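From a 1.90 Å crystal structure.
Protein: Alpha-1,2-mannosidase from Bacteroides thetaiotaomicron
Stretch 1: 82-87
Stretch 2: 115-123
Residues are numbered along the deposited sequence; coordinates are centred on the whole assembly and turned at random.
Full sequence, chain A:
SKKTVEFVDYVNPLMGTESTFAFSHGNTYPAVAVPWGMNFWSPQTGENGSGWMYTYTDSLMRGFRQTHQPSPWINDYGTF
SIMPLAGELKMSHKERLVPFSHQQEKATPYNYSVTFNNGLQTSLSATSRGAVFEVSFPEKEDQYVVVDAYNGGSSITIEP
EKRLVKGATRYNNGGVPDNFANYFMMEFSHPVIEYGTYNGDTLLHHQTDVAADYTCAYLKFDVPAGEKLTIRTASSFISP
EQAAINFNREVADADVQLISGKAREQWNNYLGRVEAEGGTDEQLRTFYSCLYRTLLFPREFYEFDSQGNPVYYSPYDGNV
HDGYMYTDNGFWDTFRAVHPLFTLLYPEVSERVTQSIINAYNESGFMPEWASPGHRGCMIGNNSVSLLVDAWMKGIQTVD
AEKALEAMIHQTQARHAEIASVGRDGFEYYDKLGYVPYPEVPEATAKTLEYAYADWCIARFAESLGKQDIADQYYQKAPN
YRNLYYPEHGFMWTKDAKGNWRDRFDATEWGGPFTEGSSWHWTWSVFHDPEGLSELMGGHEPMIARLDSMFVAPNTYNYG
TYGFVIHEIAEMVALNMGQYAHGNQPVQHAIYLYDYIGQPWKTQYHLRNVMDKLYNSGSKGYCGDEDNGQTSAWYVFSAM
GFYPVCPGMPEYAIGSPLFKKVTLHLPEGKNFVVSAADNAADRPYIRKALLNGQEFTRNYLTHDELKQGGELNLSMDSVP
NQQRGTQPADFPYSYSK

Stretch 1 82-87: IMPLAG
Stretch 2, residues 115-123: TFNNGLQTS

How are the two backbones laid out? Residues 82-86 form an extended strand, with phi/psi of -129/135, -141/109, -75/147, -139/144 and -114/140 in order, and Gly87 turns off at 89/-100. The second stretch enters on a strand at Thr115, makes a type I turn from Phe116 to Gly119, and is a strand again from Gln121 to Ser123. The turn residues Asn117 and Asn118 sit at -60/-28 and -82/2, and Gly119 at 95/-6, where a CB would jam against the preceding carbonyl. Gly119 N bonds Phe116 O at 2.9 Å, and Phe116 N bonds Leu120 O at 2.8 Å. The CA of Pro84 lies 7.8 Å from that of Thr122 and the CA of Ala86 6.7 Å from that of Leu120, so the chains run antiparallel. No direct hydrogen bond joins them; side chains fill the gap.

What does Leu120 do at the centre? Its CA-to-CB bond points toward the first strand, and chi1 is t (-177°) with chi2 off-rotamer at 149°. Leu120 CD2 lies 4.0 Å from Pro84 CG; Leu120 CD1 is 3.7 Å from Ala86 N, 3.9 Å from Ala86 CB and also 4.2 Å from Pro84 CB. Pro84 and Ala86 both point toward the second stretch, whereas Leu85 between them (m, t) points away, in keeping with the usual alternation along a strand. Leu85 still contributes its backbone, its C atom 3.7 Å from Leu120 CD1. The pyrrolidine of Pro84, C-gamma endo, also sets CG 4.1 Å from CB of Thr122, whose chi1 is t (-174°).

How does Met83 reach Phe116 when its CA-to-CB bond points sideways? Chi angles of t, p, t (-176°, 58°, 174°) bring its end nearer, placing Met83 CE 3.9 Å from Phe116 CZ. Phe116 meets it with chi1 m (-62°) and chi2 -84°, its CB directed toward the first strand. The methyl approaches the ring obliquely, in an apolar contact.

Why does Asn118 adopt chi1 p (61°) with chi2 13°? This conformation folds the amide back over the turn, where Asn118 OD1 accepts a hydrogen bond from Leu120 N at 3.0 Å, nearly linear at 167°. The same amide presents Asn118 ND2 to the first strand, 3.9 Å from Ala86 CB, and to two waters. Water 1 accepts from Asn118 ND2 at 2.8 Å and from Ala86 N at 2.9 Å; water 2 accepts from Asn118 ND2 at 3.0 Å and donates to Ala86 O at 3.2 Å. Solvent thus supplies the polar link that the backbones do not make directly.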

ATOM      1  N   ILE A  82     -44.532  -2.122  12.077  1.00  6.54           N
ATOM      2  CA  ILE A  82     -45.503  -3.073  12.571  1.00  6.43           C
ATOM      3  C   ILE A  82     -44.681  -4.310  12.960  1.00  6.28           C
ATOM      4  O   ILE A  82     -43.782  -4.696  12.226  1.00  6.64           O
ATOM      5  CB  ILE A  82     -46.483  -3.452  11.439  1.00  6.65           C
ATOM      6  CG1 ILE A  82     -47.440  -2.293  11.134  1.00  6.92           C
ATOM      7  CG2 ILE A  82     -47.262  -4.705  11.789  1.00  6.59           C
ATOM      8  CD1 ILE A  82     -48.186  -2.468   9.807  1.00  8.21           C
ATOM      9  N   MET A  83     -44.961  -4.899  14.122  1.00  6.61           N
ATOM     10  CA  MET A  83     -44.186  -6.039  14.593  1.00  6.64           C
ATOM     11  C   MET A  83     -45.093  -7.063  15.265  1.00  7.52           C
ATOM     12  O   MET A  83     -45.610  -6.836  16.352  1.00  7.19           O
ATOM     13  CB  MET A  83     -43.085  -5.589  15.576  1.00  7.07           C
ATOM     14  CG  MET A  83     -42.187  -6.733  16.013  1.00  6.95           C
ATOM     15  SD  MET A  83     -41.375  -7.545  14.601  1.00 10.15           S
ATOM     16  CE  MET A  83     -40.298  -8.656  15.494  1.00  6.74           C
ATOM     17  N   PRO A  84     -45.299  -8.209  14.613  1.00  7.95           N
ATOM     18  CA  PRO A  84     -46.038  -9.257  15.310  1.00  7.53           C
ATOM     19  C   PRO A  84     -45.137  -9.912  16.367  1.00  7.92           C
ATOM     20  O   PRO A  84     -43.921 -10.000  16.176  1.00  7.78           O
ATOM     21  CB  PRO A  84     -46.415 -10.229  14.190  1.00  7.99           C
ATOM     22  CG  PRO A  84     -45.405  -9.997  13.118  1.00  9.18           C
ATOM     23  CD  PRO A  84     -44.944  -8.562  13.233  1.00  7.99           C
ATOM     24  N   LEU A  85     -45.719 -10.345  17.488  1.00  7.71           N
ATOM     25  CA  LEU A  85     -44.953 -10.949  18.570  1.00  8.35           C
ATOM     26  C   LEU A  85     -45.712 -12.151  19.129  1.00  8.96           C
ATOM     27  O   LEU A  85     -46.935 -12.122  19.222  1.00  8.67           O
ATOM     28  CB  LEU A  85     -44.735  -9.951  19.716  1.00  8.27           C
ATOM     29  CG  LEU A  85     -43.846  -8.719  19.481  1.00  8.74           C
ATOM     30  CD1 LEU A  85     -43.941  -7.817  20.709  1.00  7.40           C
ATOM     31  CD2 LEU A  85     -42.362  -9.110  19.193  1.00  5.98           C
ATOM     32  N   ALA A  86     -44.982 -13.187  19.518  1.00  8.74           N
ATOM     33  CA  ALA A  86     -45.588 -14.306  20.197  1.00 10.27           C
ATOM     34  C   ALA A  86     -45.043 -14.331  21.608  1.00 11.49           C
ATOM     35  O   ALA A  86     -43.849 -14.075  21.825  1.00 11.11           O
ATOM     36  CB  ALA A  86     -45.250 -15.616  19.484  1.00 10.84           C
ATOM     37  N   GLY A  87     -45.912 -14.628  22.568  1.00 11.46           N
ATOM     38  CA  GLY A  87     -45.474 -14.799  23.941  1.00 12.94           C
ATOM     39  C   GLY A  87     -45.475 -13.515  24.724  1.00 13.44           C
ATOM     40  O   GLY A  87     -46.516 -13.065  25.174  1.00 15.20           O
ATOM     41  N   THR A 115     -39.506 -16.530   9.306  1.00  6.73           N
ATOM     42  CA  THR A 115     -40.041 -17.286  10.436  1.00  7.35           C
ATOM     43  C   THR A 115     -39.046 -17.145  11.568  1.00  8.37           C
ATOM     44  O   THR A 115     -37.841 -17.423  11.405  1.00  8.17           O
ATOM     45  CB  THR A 115     -40.222 -18.758  10.068  1.00  8.19           C
ATOM     46  OG1 THR A 115     -41.069 -18.832   8.918  1.00  8.32           O
ATOM     47  CG2 THR A 115     -40.837 -19.567  11.231  1.00  7.86           C
ATOM     48  N   PHE A 116     -39.528 -16.655  12.701  1.00  8.05           N
ATOM     49  CA  PHE A 116     -38.671 -16.440  13.844  1.00  8.26           C
ATOM     50  C   PHE A 116     -38.334 -17.747  14.528  1.00  8.92           C
ATOM     51  O   PHE A 116     -38.960 -18.782  14.263  1.00  8.51           O
ATOM     52  CB  PHE A 116     -39.326 -15.419  14.793  1.00  8.10           C
ATOM     53  CG  PHE A 116     -39.519 -14.069  14.148  1.00  7.74           C
ATOM     54  CD1 PHE A 116     -38.485 -13.152  14.130  1.00  9.32           C
ATOM     55  CD2 PHE A 116     -40.727 -13.738  13.528  1.00  6.77           C
ATOM     56  CE1 PHE A 116     -38.646 -11.910  13.531  1.00  7.86           C
ATOM     57  CE2 PHE A 116     -40.900 -12.500  12.918  1.00  7.48           C
ATOM     58  CZ  PHE A 116     -39.850 -11.583  12.919  1.00  7.96           C
ATOM     59  N   ASN A 117     -37.328 -17.719  15.397  1.00  9.27           N
ATOM     60  CA  ASN A 117     -36.930 -18.944  16.088  1.00  9.25           C
ATOM     61  C   ASN A 117     -38.077 -19.525  16.912  1.00  9.10           C
ATOM     62  O   ASN A 117     -38.130 -20.737  17.121  1.00  8.58           O
ATOM     63  CB  ASN A 117     -35.703 -18.699  17.000  1.00 10.18           C
ATOM     64  CG  ASN A 117     -34.407 -18.453  16.216  1.00 12.75           C
ATOM     65  OD1 ASN A 117     -34.385 -18.474  14.976  1.00 15.19           O
ATOM     66  ND2 ASN A 117     -33.314 -18.200  16.952  1.00 14.16           N
ATOM     67  N   ASN A 118     -38.994 -18.676  17.379  1.00  8.78           N
ATOM     68  CA  ASN A 118     -40.115 -19.159  18.201  1.00  9.42           C
ATOM     69  C   ASN A 118     -41.259 -19.730  17.348  1.00  9.09           C
ATOM     70  O   ASN A 118     -42.294 -20.133  17.874  1.00  8.75           O
ATOM     71  CB  ASN A 118     -40.650 -18.060  19.140  1.00  9.55           C
ATOM     72  CG  ASN A 118     -41.179 -16.851  18.380  1.00 11.96           C
ATOM     73  OD1 ASN A 118     -41.376 -16.919  17.174  1.00 11.54           O
ATOM     74  ND2 ASN A 118     -41.409 -15.740  19.080  1.00 12.01           N
ATOM     75  N   GLY A 119     -41.070 -19.742  16.037  1.00  8.40           N
ATOM     76  CA  GLY A 119     -42.038 -20.346  15.137  1.00  8.41           C
ATOM     77  C   GLY A 119     -43.043 -19.378  14.538  1.00  8.60           C
ATOM     78  O   GLY A 119     -43.821 -19.755  13.660  1.00  8.75           O
ATOM     79  N   LEU A 120     -43.035 -18.121  14.981  1.00  7.98           N
ATOM     80  CA  LEU A 120     -43.960 -17.160  14.401  1.00  8.16           C
ATOM     81  C   LEU A 120     -43.528 -16.881  12.966  1.00  8.27           C
ATOM     82  O   LEU A 120     -42.361 -16.583  12.714  1.00  6.68           O
ATOM     83  CB  LEU A 120     -43.980 -15.853  15.208  1.00  7.54           C
ATOM     84  CG  LEU A 120     -44.984 -14.783  14.739  1.00  9.25           C
ATOM     85  CD1 LEU A 120     -45.471 -13.937  15.953  1.00  8.81           C
ATOM     86  CD2 LEU A 120     -44.426 -13.869  13.623  1.00  6.32           C
ATOM     87  N   GLN A 121     -44.461 -16.986  12.019  1.00  7.67           N
ATOM     88  CA  GLN A 121     -44.116 -16.695  10.629  1.00  8.54           C
ATOM     89  C   GLN A 121     -44.877 -15.471  10.176  1.00  8.67           C
ATOM     90  O   GLN A 121     -46.030 -15.275  10.557  1.00  9.61           O
ATOM     91  CB  GLN A 121     -44.437 -17.891   9.720  1.00  8.34           C
ATOM     92  CG  GLN A 121     -44.093 -17.655   8.221  1.00 11.40           C
ATOM     93  CD  GLN A 121     -45.207 -16.974   7.448  1.00 13.30           C
ATOM     94  OE1 GLN A 121     -46.377 -17.045   7.824  1.00 16.86           O
ATOM     95  NE2 GLN A 121     -44.852 -16.312   6.353  1.00 15.80           N
ATOM     96  N   THR A 122     -44.239 -14.631   9.375  1.00  9.44           N
ATOM     97  CA  THR A 122     -44.938 -13.487   8.800  1.00  9.98           C
ATOM     98  C   THR A 122     -44.397 -13.181   7.410  1.00  9.84           C
ATOM     99  O   THR A 122     -43.227 -13.446   7.121  1.00  8.92           O
ATOM    100  CB  THR A 122     -44.852 -12.243   9.724  1.00 10.84           C
ATOM    101  OG1 THR A 122     -45.661 -11.187   9.186  1.00 13.24           O
ATOM    102  CG2 THR A 122     -43.440 -11.753   9.857  1.00 10.79           C
ATOM    103  N   SER A 123     -45.265 -12.697   6.524  1.00  9.56           N
ATOM    104  CA  SER A 123     -44.777 -12.122   5.279  1.00  9.57           C
ATOM    105  C   SER A 123     -45.564 -10.870   4.921  1.00  8.77           C
ATOM    106  O   SER A 123     -46.682 -10.637   5.428  1.00  9.13           O
ATOM    107  CB  SER A 123     -44.749 -13.134   4.130  1.00  9.55           C
ATOM    108  OG  SER A 123     -46.019 -13.324   3.535  1.00 10.93           O
TER
HETATM  109  O   HOH W   1     -42.236 -13.058  18.617  1.00 10.64           O
HETATM  110  O   HOH W   2     -41.434 -16.169  22.012  1.00 23.84           O